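Local atomic coordinates of eukaryotic translation initiation factor 4E type 5 (Leishmania major, PDB entry 7KCJ), a protein that is a translation initiation factor of the eIF4E family and probably binds the 7-methylguanosine cap of messenger RNA. Residues S97-T108 against L181-S192; T108-V119 against F171-L181. All coordinates share one frame; numbering follows the deposited sequence.

Contact 1 of 2, residues S97-T108 against L181-S192; sequences SRIMINLLKPPT and LAANSYNIAEAS
R98 and A191 form the first hydrogen-bonded pair of an antiparallel ladder that runs through M100-A189 to N102-N187, with strand 97-103 and edge strand 186-191 at 164°. Non-hydrogen-bonded pairs alternate with these, and I99, I101, L103 and I188, with Y186 and E190, turn toward the face covered by helices 108-121 and 165-178; there I99 CG2 lies beside I188 CG2 at 3.9 Å. The other face is mixed, with R98, N102 and N187 among M100, A189 and A191. R98 leaves its CB, which stands off A191 O, with CG between the backbone N and the carbonyl carbon (chi1 69°), which lays CG over A191 O at 3.4 Å. CD then passes S192 O at 3.7 Å, and the extended chain delivers NE to the same S192 O at 2.9 Å, from above the carbonyl plane. NH2 stays near that oxygen, and NH1 turns the other way, to a salt bridge with E156 on strand 153-159. Further along this face N102 ND2 donates to N187 OD1 at 2.9 Å, the two amide planes 45° apart, while R154 holds N102 OD1. Past the ladder L104 N donates to S185 O, and T108 OG1 and S185 OG lie 2.7 Å apart, with the CG2 methyl of T108 against Y186 CB. One water joins K105 NZ to N184 OD1, a second T108 OG1 to A182 N. The face under the helices is thus mainly aliphatic, with E190 bonded to S165 at its margin, whereas on the other face R98 and N102 reach both strand 153-159 and segment 181-192 through directed bonds.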
loop_
_atom_site.group_PDB
_atom_site.type_symbol
_atom_site.label_atom_id
_atom_site.label_comp_id
_atom_site.label_asym_id
_atom_site.label_seq_id
_atom_site.Cartn_x
_atom_site.Cartn_y
_atom_site.Cartn_z
ATOM N N SER A 97 -7.927 -11.328 -2.471
ATOM C CA SER A 97 -8.348 -10.293 -3.406
ATOM C C SER A 97 -7.752 -8.930 -2.970
ATOM O O SER A 97 -6.928 -8.895 -2.044
ATOM C CB SER A 97 -9.867 -10.260 -3.557
ATOM O OG SER A 97 -10.535 -9.935 -2.348
ATOM N N ARG A 98 -8.110 -7.826 -3.656
ATOM C CA ARG A 98 -7.525 -6.538 -3.327
ATOM C C ARG A 98 -8.517 -5.391 -3.258
ATOM O O ARG A 98 -9.614 -5.471 -3.811
ATOM C CB ARG A 98 -6.381 -6.220 -4.299
ATOM C CG ARG A 98 -6.849 -5.951 -5.706
ATOM C CD ARG A 98 -5.707 -5.964 -6.700
ATOM N NE ARG A 98 -6.217 -5.890 -8.067
ATOM C CZ ARG A 98 -5.672 -5.165 -9.039
ATOM N NH1 ARG A 98 -4.588 -4.432 -8.805
ATOM N NH2 ARG A 98 -6.219 -5.147 -10.245
ATOM N N ILE A 99 -8.122 -4.324 -2.545
ATOM C CA ILE A 99 -8.907 -3.101 -2.426
ATOM C C ILE A 99 -8.026 -1.953 -2.901
ATOM O O ILE A 99 -6.895 -1.812 -2.433
ATOM C CB ILE A 99 -9.419 -2.881 -0.969
ATOM C CG1 ILE A 99 -10.491 -3.908 -0.596
ATOM C CG2 ILE A 99 -9.945 -1.466 -0.779
ATOM C CD1 ILE A 99 -10.796 -3.942 0.866
ATOM N N MET A 100 -8.505 -1.168 -3.874
ATOM C CA MET A 100 -7.755 -0.009 -4.362
ATOM C C MET A 100 -8.403 1.239 -3.845
ATOM O O MET A 100 -9.619 1.392 -3.955
ATOM C CB MET A 100 -7.719 0.073 -5.898
ATOM C CG MET A 100 -7.411 -1.221 -6.587
ATOM S SD MET A 100 -5.924 -2.092 -6.191
ATOM C CE MET A 100 -4.790 -1.200 -7.275
ATOM N N ILE A 101 -7.607 2.115 -3.247
ATOM C CA ILE A 101 -8.072 3.400 -2.738
ATOM C C ILE A 101 -7.279 4.491 -3.451
ATOM O O ILE A 101 -6.066 4.590 -3.242
ATOM C CB ILE A 101 -7.857 3.484 -1.208
ATOM C CG1 ILE A 101 -8.565 2.334 -0.478
ATOM C CG2 ILE A 101 -8.321 4.824 -0.657
ATOM C CD1 ILE A 101 -7.864 1.877 0.673
ATOM N N ASN A 102 -7.940 5.303 -4.282
ATOM C CA ASN A 102 -7.265 6.428 -4.949
ATOM C C ASN A 102 -7.493 7.701 -4.149
ATOM O O ASN A 102 -8.631 8.011 -3.824
ATOM C CB ASN A 102 -7.771 6.620 -6.364
ATOM C CG ASN A 102 -7.403 5.461 -7.256
ATOM O OD1 ASN A 102 -6.275 5.383 -7.751
ATOM N ND2 ASN A 102 -8.332 4.544 -7.469
ATOM N N LEU A 103 -6.419 8.407 -3.791
ATOM C CA LEU A 103 -6.509 9.614 -2.976
ATOM C C LEU A 103 -6.060 10.750 -3.874
ATOM O O LEU A 103 -4.899 10.781 -4.259
ATOM C CB LEU A 103 -5.586 9.478 -1.751
ATOM C CG LEU A 103 -5.847 8.274 -0.871
ATOM C CD1 LEU A 103 -4.741 8.098 0.191
ATOM C CD2 LEU A 103 -7.265 8.350 -0.239
ATOM N N LEU A 104 -6.977 11.645 -4.253
ATOM C CA LEU A 104 -6.691 12.698 -5.216
ATOM C C LEU A 104 -5.917 13.916 -4.713
ATOM O O LEU A 104 -5.075 14.419 -5.448
ATOM C CB LEU A 104 -7.998 13.201 -5.880
ATOM C CG LEU A 104 -8.925 12.198 -6.594
ATOM C CD1 LEU A 104 -9.905 12.923 -7.483
ATOM C CD2 LEU A 104 -8.163 11.233 -7.459
ATOM N N LYS A 105 -6.253 14.461 -3.537
ATOM C CA LYS A 105 -5.641 15.717 -3.088
ATOM C C LYS A 105 -5.684 15.924 -1.571
ATOM O O LYS A 105 -6.477 15.277 -0.900
ATOM C CB LYS A 105 -6.394 16.872 -3.780
ATOM C CG LYS A 105 -7.879 16.887 -3.464
ATOM C CD LYS A 105 -8.587 18.017 -4.175
ATOM C CE LYS A 105 -10.075 17.797 -4.217
ATOM N NZ LYS A 105 -10.786 18.919 -4.875
ATOM N N PRO A 106 -4.862 16.829 -0.998
ATOM C CA PRO A 106 -4.959 17.082 0.448
ATOM C C PRO A 106 -6.284 17.730 0.815
ATOM O O PRO A 106 -6.887 18.432 -0.006
ATOM C CB PRO A 106 -3.808 18.054 0.715
ATOM C CG PRO A 106 -3.567 18.732 -0.596
ATOM C CD PRO A 106 -3.834 17.686 -1.631
ATOM N N PRO A 107 -6.749 17.534 2.065
ATOM C CA PRO A 107 -6.155 16.707 3.131
ATOM C C PRO A 107 -6.439 15.202 3.013
ATOM O O PRO A 107 -5.926 14.429 3.810
ATOM C CB PRO A 107 -6.776 17.301 4.397
ATOM C CG PRO A 107 -8.137 17.780 3.959
ATOM C CD PRO A 107 -8.015 18.156 2.496
ATOM N N THR A 108 -7.236 14.788 2.017
ATOM C CA THR A 108 -7.604 13.377 1.806
ATOM C C THR A 108 -6.395 12.449 1.637
ATOM O O THR A 108 -6.384 11.350 2.192
ATOM C CB THR A 108 -8.597 13.268 0.645
ATOM O OG1 THR A 108 -9.752 14.073 0.929
ATOM C CG2 THR A 108 -8.990 11.841 0.363
ATOM N N LEU A 181 -14.069 13.989 4.899
ATOM C CA LEU A 181 -13.435 14.045 3.600
ATOM C C LEU A 181 -14.438 14.173 2.485
ATOM O O LEU A 181 -15.549 13.639 2.578
ATOM C CB LEU A 181 -12.473 12.868 3.407
ATOM C CG LEU A 181 -11.389 12.775 4.522
ATOM C CD1 LEU A 181 -10.552 11.514 4.398
ATOM C CD2 LEU A 181 -10.524 14.031 4.590
ATOM N N ALA A 182 -14.066 14.951 1.461
ATOM C CA ALA A 182 -14.915 15.252 0.320
ATOM C C ALA A 182 -15.080 14.050 -0.588
ATOM O O ALA A 182 -14.084 13.394 -0.913
ATOM C CB ALA A 182 -14.321 16.415 -0.458
ATOM N N ALA A 183 -16.320 13.771 -1.007
ATOM C CA ALA A 183 -16.696 12.647 -1.884
ATOM C C ALA A 183 -15.973 12.650 -3.221
ATOM O O ALA A 183 -15.651 11.582 -3.738
ATOM C CB ALA A 183 -18.202 12.626 -2.120
ATOM N N ASN A 184 -15.676 13.831 -3.763
ATOM C CA ASN A 184 -14.953 13.956 -5.023
ATOM C C ASN A 184 -13.437 13.773 -4.887
ATOM O O ASN A 184 -12.745 13.905 -5.882
ATOM C CB ASN A 184 -15.242 15.335 -5.646
ATOM C CG ASN A 184 -14.579 16.527 -4.981
ATOM O OD1 ASN A 184 -13.819 16.412 -4.013
ATOM N ND2 ASN A 184 -14.861 17.715 -5.495
ATOM N N SER A 185 -12.910 13.592 -3.672
ATOM C CA SER A 185 -11.465 13.542 -3.427
ATOM C C SER A 185 -10.855 12.140 -3.306
ATOM O O SER A 185 -9.635 12.007 -3.117
ATOM C CB SER A 185 -11.136 14.344 -2.175
ATOM O OG SER A 185 -11.640 13.685 -1.027
ATOM N N TYR A 186 -11.690 11.103 -3.363
ATOM C CA TYR A 186 -11.207 9.733 -3.226
ATOM C C TYR A 186 -12.199 8.711 -3.755
ATOM O O TYR A 186 -13.383 8.993 -3.859
ATOM C CB TYR A 186 -10.872 9.400 -1.747
ATOM C CG TYR A 186 -12.086 9.298 -0.838
ATOM C CD1 TYR A 186 -12.634 10.430 -0.241
ATOM C CD2 TYR A 186 -12.645 8.072 -0.526
ATOM C CE1 TYR A 186 -13.744 10.349 0.575
ATOM C CE2 TYR A 186 -13.750 7.980 0.315
ATOM C CZ TYR A 186 -14.294 9.123 0.858
ATOM O OH TYR A 186 -15.354 9.058 1.719
ATOM N N ASN A 187 -11.734 7.484 -3.993
ATOM C CA ASN A 187 -12.612 6.384 -4.359
ATOM C C ASN A 187 -12.067 5.047 -3.867
ATOM O O ASN A 187 -10.844 4.851 -3.764
ATOM C CB ASN A 187 -12.954 6.354 -5.844
ATOM C CG ASN A 187 -11.753 6.293 -6.718
ATOM O OD1 ASN A 187 -11.138 5.221 -6.882
ATOM N ND2 ASN A 187 -11.388 7.449 -7.300
ATOM N N ILE A 188 -12.987 4.139 -3.520
ATOM C CA ILE A 188 -12.644 2.831 -3.015
ATOM C C ILE A 188 -13.239 1.801 -3.945
ATOM O O ILE A 188 -14.418 1.881 -4.291
ATOM C CB ILE A 188 -13.150 2.631 -1.563
ATOM C CG1 ILE A 188 -12.574 3.701 -0.632
ATOM C CG2 ILE A 188 -12.795 1.219 -1.061
ATOM C CD1 ILE A 188 -13.181 3.755 0.695
ATOM N N ALA A 189 -12.428 0.831 -4.358
ATOM C CA ALA A 189 -12.894 -0.217 -5.245
ATOM C C ALA A 189 -12.400 -1.581 -4.778
ATOM O O ALA A 189 -11.304 -1.691 -4.241
ATOM C CB ALA A 189 -12.412 0.052 -6.661
ATOM N N GLU A 190 -13.211 -2.612 -4.971
ATOM C CA GLU A 190 -12.826 -3.985 -4.660
ATOM C C GLU A 190 -12.593 -4.681 -5.988
ATOM O O GLU A 190 -13.387 -4.520 -6.925
ATOM C CB GLU A 190 -13.936 -4.710 -3.904
ATOM C CG GLU A 190 -14.287 -4.059 -2.585
ATOM C CD GLU A 190 -15.539 -4.651 -1.977
ATOM O OE1 GLU A 190 -15.493 -5.833 -1.559
ATOM O OE2 GLU A 190 -16.572 -3.946 -1.943
ATOM N N ALA A 191 -11.523 -5.455 -6.081
ATOM C CA ALA A 191 -11.203 -6.157 -7.321
ATOM C C ALA A 191 -10.444 -7.439 -7.061
ATOM O O ALA A 191 -9.790 -7.583 -6.027
ATOM C CB ALA A 191 -10.383 -5.245 -8.241
ATOM N N SER A 192 -10.507 -8.371 -8.014
ATOM C CA SER A 192 -9.720 -9.582 -7.937
ATOM C C SER A 192 -8.260 -9.220 -8.291
ATOM O O SER A 192 -7.982 -8.107 -8.765
ATOM C CB SER A 192 -10.278 -10.638 -8.890
ATOM O OG SER A 192 -9.990 -10.327 -10.242
HETATM O O HOH W 1 -12.782 18.549 -2.813
HETATM O O HOH W 2 -11.298 16.490 1.489
#

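Contact 2 of 2, residues T108-V119 against F171-L181; sequences TTDAGLELVLAV and FLAEAMRAKGL
L115 meets three residues of helix 165-178, and it has the largest surface buried here. Its CG stands anti to the backbone N (chi1 172°), which projects both methyls toward helix 165-178: CD1 and CD2 straddle A175 CB, each at 3.7 Å, and CD2 also rests on M176 CG and, more loosely, on L172 CD2. K179 comes next. Its chain, extended beyond CG, runs past A111 CB and ends with NZ 2.8 Å from A111 O. That carbonyl already accepts the helical bond from L115 N, and the two donors reach it from opposite faces of its plane; E114 OE1, 5.0 Å from NZ, may add a mild attraction. L172 is the third: CD2 packs on V119 CG2 at 3.6 Å and reaches V116 CG2, while V119 CG1 meets the edge of the F171 ring at CE2, in the ring plane. M176, bent at chi2 and chi3, brings SD to 3.7 Å from G112 CA, a close approach on a residue without a side chain. After A178 the chain turns through a Schellman motif at G180, and L181 folds back with CD1 on A111 CB. The segments cross at 140° with axes 10.6 Å apart. Two helices lying next to each other, with L172 and V116 also touching I101 of the sheet, form part of the helical layer on the convex face of the curved eIF4E sheet.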
loop_
_atom_site.group_PDB
_atom_site.type_symbol
_atom_site.label_atom_id
_atom_site.label_comp_id
_atom_site.label_asym_id
_atom_site.label_seq_id
_atom_site.Cartn_x
_atom_site.Cartn_y
_atom_site.Cartn_z
ATOM N N THR A 108 -7.236 14.788 2.017
ATOM C CA THR A 108 -7.604 13.377 1.806
ATOM C C THR A 108 -6.395 12.449 1.637
ATOM O O THR A 108 -6.384 11.350 2.192
ATOM C CB THR A 108 -8.597 13.268 0.645
ATOM O OG1 THR A 108 -9.752 14.073 0.929
ATOM C CG2 THR A 108 -8.990 11.841 0.363
ATOM N N THR A 109 -5.393 12.869 0.891
ATOM C CA THR A 109 -4.191 12.066 0.685
ATOM C C THR A 109 -3.503 11.733 2.026
ATOM O O THR A 109 -3.251 10.565 2.326
ATOM C CB THR A 109 -3.239 12.810 -0.256
ATOM O OG1 THR A 109 -3.129 14.172 0.183
ATOM C CG2 THR A 109 -3.700 12.768 -1.693
ATOM N N ASP A 110 -3.339 12.744 2.877
ATOM C CA ASP A 110 -2.671 12.551 4.152
ATOM C C ASP A 110 -3.521 11.728 5.105
ATOM O O ASP A 110 -3.072 10.666 5.543
ATOM C CB ASP A 110 -2.262 13.898 4.759
ATOM C CG ASP A 110 -1.188 14.603 3.960
ATOM O OD1 ASP A 110 -0.137 13.980 3.703
ATOM O OD2 ASP A 110 -1.398 15.775 3.599
ATOM N N ALA A 111 -4.766 12.173 5.371
ATOM C CA ALA A 111 -5.686 11.500 6.275
ATOM C C ALA A 111 -6.035 10.075 5.839
ATOM O O ALA A 111 -6.142 9.172 6.676
ATOM C CB ALA A 111 -6.955 12.332 6.428
ATOM N N GLY A 112 -6.259 9.893 4.548
ATOM C CA GLY A 112 -6.595 8.581 4.013
ATOM C C GLY A 112 -5.424 7.618 4.070
ATOM O O GLY A 112 -5.595 6.426 4.366
ATOM N N LEU A 113 -4.210 8.128 3.819
ATOM C CA LEU A 113 -3.014 7.283 3.904
ATOM C C LEU A 113 -2.802 6.824 5.356
ATOM O O LEU A 113 -2.565 5.640 5.607
ATOM C CB LEU A 113 -1.771 8.043 3.399
ATOM C CG LEU A 113 -0.452 7.238 3.333
ATOM C CD1 LEU A 113 -0.603 5.921 2.562
ATOM C CD2 LEU A 113 0.632 8.039 2.663
ATOM N N GLU A 114 -2.961 7.750 6.317
ATOM C CA GLU A 114 -2.823 7.441 7.739
ATOM C C GLU A 114 -3.827 6.402 8.172
ATOM O O GLU A 114 -3.457 5.456 8.866
ATOM C CB GLU A 114 -2.998 8.696 8.606
ATOM C CG GLU A 114 -1.882 9.705 8.438
ATOM C CD GLU A 114 -2.120 10.994 9.193
ATOM O OE1 GLU A 114 -2.653 10.937 10.326
ATOM O OE2 GLU A 114 -1.772 12.066 8.651
ATOM N N LEU A 115 -5.087 6.549 7.737
ATOM C CA LEU A 115 -6.127 5.599 8.085
ATOM C C LEU A 115 -5.816 4.203 7.561
ATOM O O LEU A 115 -5.910 3.244 8.323
ATOM C CB LEU A 115 -7.490 6.092 7.584
ATOM C CG LEU A 115 -8.648 5.094 7.726
ATOM C CD1 LEU A 115 -9.168 5.062 9.156
ATOM C CD2 LEU A 115 -9.738 5.406 6.759
ATOM N N VAL A 116 -5.447 4.082 6.271
ATOM C CA VAL A 116 -5.160 2.780 5.669
ATOM C C VAL A 116 -3.960 2.119 6.343
ATOM O O VAL A 116 -4.029 0.941 6.713
ATOM C CB VAL A 116 -4.994 2.870 4.136
ATOM C CG1 VAL A 116 -4.700 1.496 3.556
ATOM C CG2 VAL A 116 -6.251 3.435 3.485
ATOM N N LEU A 117 -2.876 2.902 6.582
ATOM C CA LEU A 117 -1.684 2.376 7.264
ATOM C C LEU A 117 -2.064 1.826 8.656
ATOM O O LEU A 117 -1.671 0.720 9.002
ATOM C CB LEU A 117 -0.594 3.455 7.409
ATOM C CG LEU A 117 0.163 3.851 6.129
ATOM C CD1 LEU A 117 1.105 4.999 6.381
ATOM C CD2 LEU A 117 0.934 2.675 5.515
ATOM N N ALA A 118 -2.919 2.549 9.385
ATOM C CA ALA A 118 -3.378 2.128 10.709
ATOM C C ALA A 118 -4.284 0.898 10.672
ATOM O O ALA A 118 -4.038 -0.043 11.426
ATOM C CB ALA A 118 -4.065 3.277 11.429
ATOM N N VAL A 119 -5.307 0.880 9.801
ATOM C CA VAL A 119 -6.209 -0.259 9.722
ATOM C C VAL A 119 -5.477 -1.562 9.300
ATOM O O VAL A 119 -5.795 -2.640 9.798
ATOM C CB VAL A 119 -7.469 0.010 8.850
ATOM C CG1 VAL A 119 -8.352 1.133 9.389
ATOM C CG2 VAL A 119 -7.155 0.178 7.381
ATOM N N PHE A 171 -15.793 -0.658 6.090
ATOM C CA PHE A 171 -15.176 -0.043 7.267
ATOM C C PHE A 171 -14.370 1.189 6.833
ATOM O O PHE A 171 -14.473 2.232 7.467
ATOM C CB PHE A 171 -14.254 -1.029 8.000
ATOM C CG PHE A 171 -13.564 -0.365 9.165
ATOM C CD1 PHE A 171 -14.260 -0.070 10.326
ATOM C CD2 PHE A 171 -12.253 0.061 9.064
ATOM C CE1 PHE A 171 -13.636 0.577 11.385
ATOM C CE2 PHE A 171 -11.633 0.713 10.126
ATOM C CZ PHE A 171 -12.321 0.954 11.284
ATOM N N LEU A 172 -13.581 1.060 5.753
ATOM C CA LEU A 172 -12.776 2.166 5.256
ATOM C C LEU A 172 -13.680 3.300 4.769
ATOM O O LEU A 172 -13.394 4.459 5.052
ATOM C CB LEU A 172 -11.850 1.700 4.122
ATOM C CG LEU A 172 -10.702 0.806 4.529
ATOM C CD1 LEU A 172 -10.046 0.143 3.290
ATOM C CD2 LEU A 172 -9.699 1.582 5.323
ATOM N N ALA A 173 -14.780 2.977 4.067
ATOM C CA ALA A 173 -15.688 3.997 3.555
ATOM C C ALA A 173 -16.384 4.762 4.677
ATOM O O ALA A 173 -16.543 5.971 4.575
ATOM C CB ALA A 173 -16.718 3.373 2.622
ATOM N N GLU A 174 -16.818 4.070 5.736
ATOM C CA GLU A 174 -17.455 4.755 6.862
ATOM C C GLU A 174 -16.432 5.640 7.601
ATOM O O GLU A 174 -16.795 6.744 8.009
ATOM C CB GLU A 174 -18.129 3.766 7.811
ATOM C CG GLU A 174 -19.333 3.099 7.196
ATOM C CD GLU A 174 -20.176 2.350 8.211
ATOM O OE1 GLU A 174 -19.592 1.749 9.142
ATOM O OE2 GLU A 174 -21.420 2.373 8.080
ATOM N N ALA A 175 -15.142 5.199 7.696
ATOM C CA ALA A 175 -14.097 5.975 8.378
ATOM C C ALA A 175 -13.659 7.229 7.604
ATOM O O ALA A 175 -13.368 8.252 8.223
ATOM C CB ALA A 175 -12.889 5.112 8.699
ATOM N N MET A 176 -13.622 7.150 6.266
ATOM C CA MET A 176 -13.269 8.284 5.424
ATOM C C MET A 176 -14.376 9.350 5.465
ATOM O O MET A 176 -14.067 10.548 5.512
ATOM C CB MET A 176 -12.987 7.806 3.992
ATOM C CG MET A 176 -11.771 6.876 3.898
ATOM S SD MET A 176 -10.233 7.832 3.858
ATOM C CE MET A 176 -10.181 8.321 2.142
ATOM N N ARG A 177 -15.657 8.929 5.510
ATOM C CA ARG A 177 -16.752 9.882 5.636
ATOM C C ARG A 177 -16.681 10.538 7.016
ATOM O O ARG A 177 -16.828 11.746 7.114
ATOM C CB ARG A 177 -18.134 9.193 5.477
ATOM C CG ARG A 177 -18.447 8.770 4.054
ATOM C CD ARG A 177 -19.899 8.396 3.850
ATOM N NE ARG A 177 -20.225 7.023 4.232
ATOM C CZ ARG A 177 -20.132 5.966 3.434
ATOM N NH1 ARG A 177 -19.691 6.102 2.192
ATOM N NH2 ARG A 177 -20.445 4.761 3.883
ATOM N N ALA A 178 -16.441 9.755 8.078
ATOM C CA ALA A 178 -16.335 10.310 9.433
ATOM C C ALA A 178 -15.175 11.301 9.586
ATOM O O ALA A 178 -15.220 12.161 10.468
ATOM C CB ALA A 178 -16.229 9.199 10.462
ATOM N N LYS A 179 -14.187 11.247 8.676
ATOM C CA LYS A 179 -13.103 12.227 8.677
ATOM C C LYS A 179 -13.505 13.581 8.012
ATOM O O LYS A 179 -12.689 14.493 7.947
ATOM C CB LYS A 179 -11.832 11.635 8.027
ATOM C CG LYS A 179 -11.089 10.658 8.942
ATOM C CD LYS A 179 -9.679 10.330 8.429
ATOM C CE LYS A 179 -8.739 10.003 9.565
ATOM N NZ LYS A 179 -7.330 9.830 9.112
ATOM N N GLY A 180 -14.741 13.700 7.524
ATOM C CA GLY A 180 -15.212 14.906 6.854
ATOM C C GLY A 180 -14.620 15.073 5.464
ATOM O O GLY A 180 -14.667 16.167 4.893
ATOM N N LEU A 181 -14.069 13.989 4.899
ATOM C CA LEU A 181 -13.435 14.045 3.600
ATOM C C LEU A 181 -14.438 14.173 2.485
ATOM O O LEU A 181 -15.549 13.639 2.578
ATOM C CB LEU A 181 -12.473 12.868 3.407
ATOM C CG LEU A 181 -11.389 12.775 4.522
ATOM C CD1 LEU A 181 -10.552 11.514 4.398
ATOM C CD2 LEU A 181 -10.524 14.031 4.590
#

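Overall arrangement
Contact 1 pairs two strands of the curved antiparallel sheet, and contact 2 pairs two of the helices lying on it; their centres are about 9 Å apart. Strand 97-103 leads into helix 108-121, and helix 165-178 leads into strand 186-191, so contact 2 is nested along the chain inside the loop closed by contact 1, with T108 and L181 belonging to both. Helix 123-129 and strands 136-143 and 153-159 lie between the two helices in sequence. The layers touch directly, I101 CD1 meeting V116 CG2 at 3.6 Å and Y186 OH lying against M176 CB. A strand-helix unit and a helix-strand unit thus close one end of the single eIF4E domain, where 186-191 is an outermost strand.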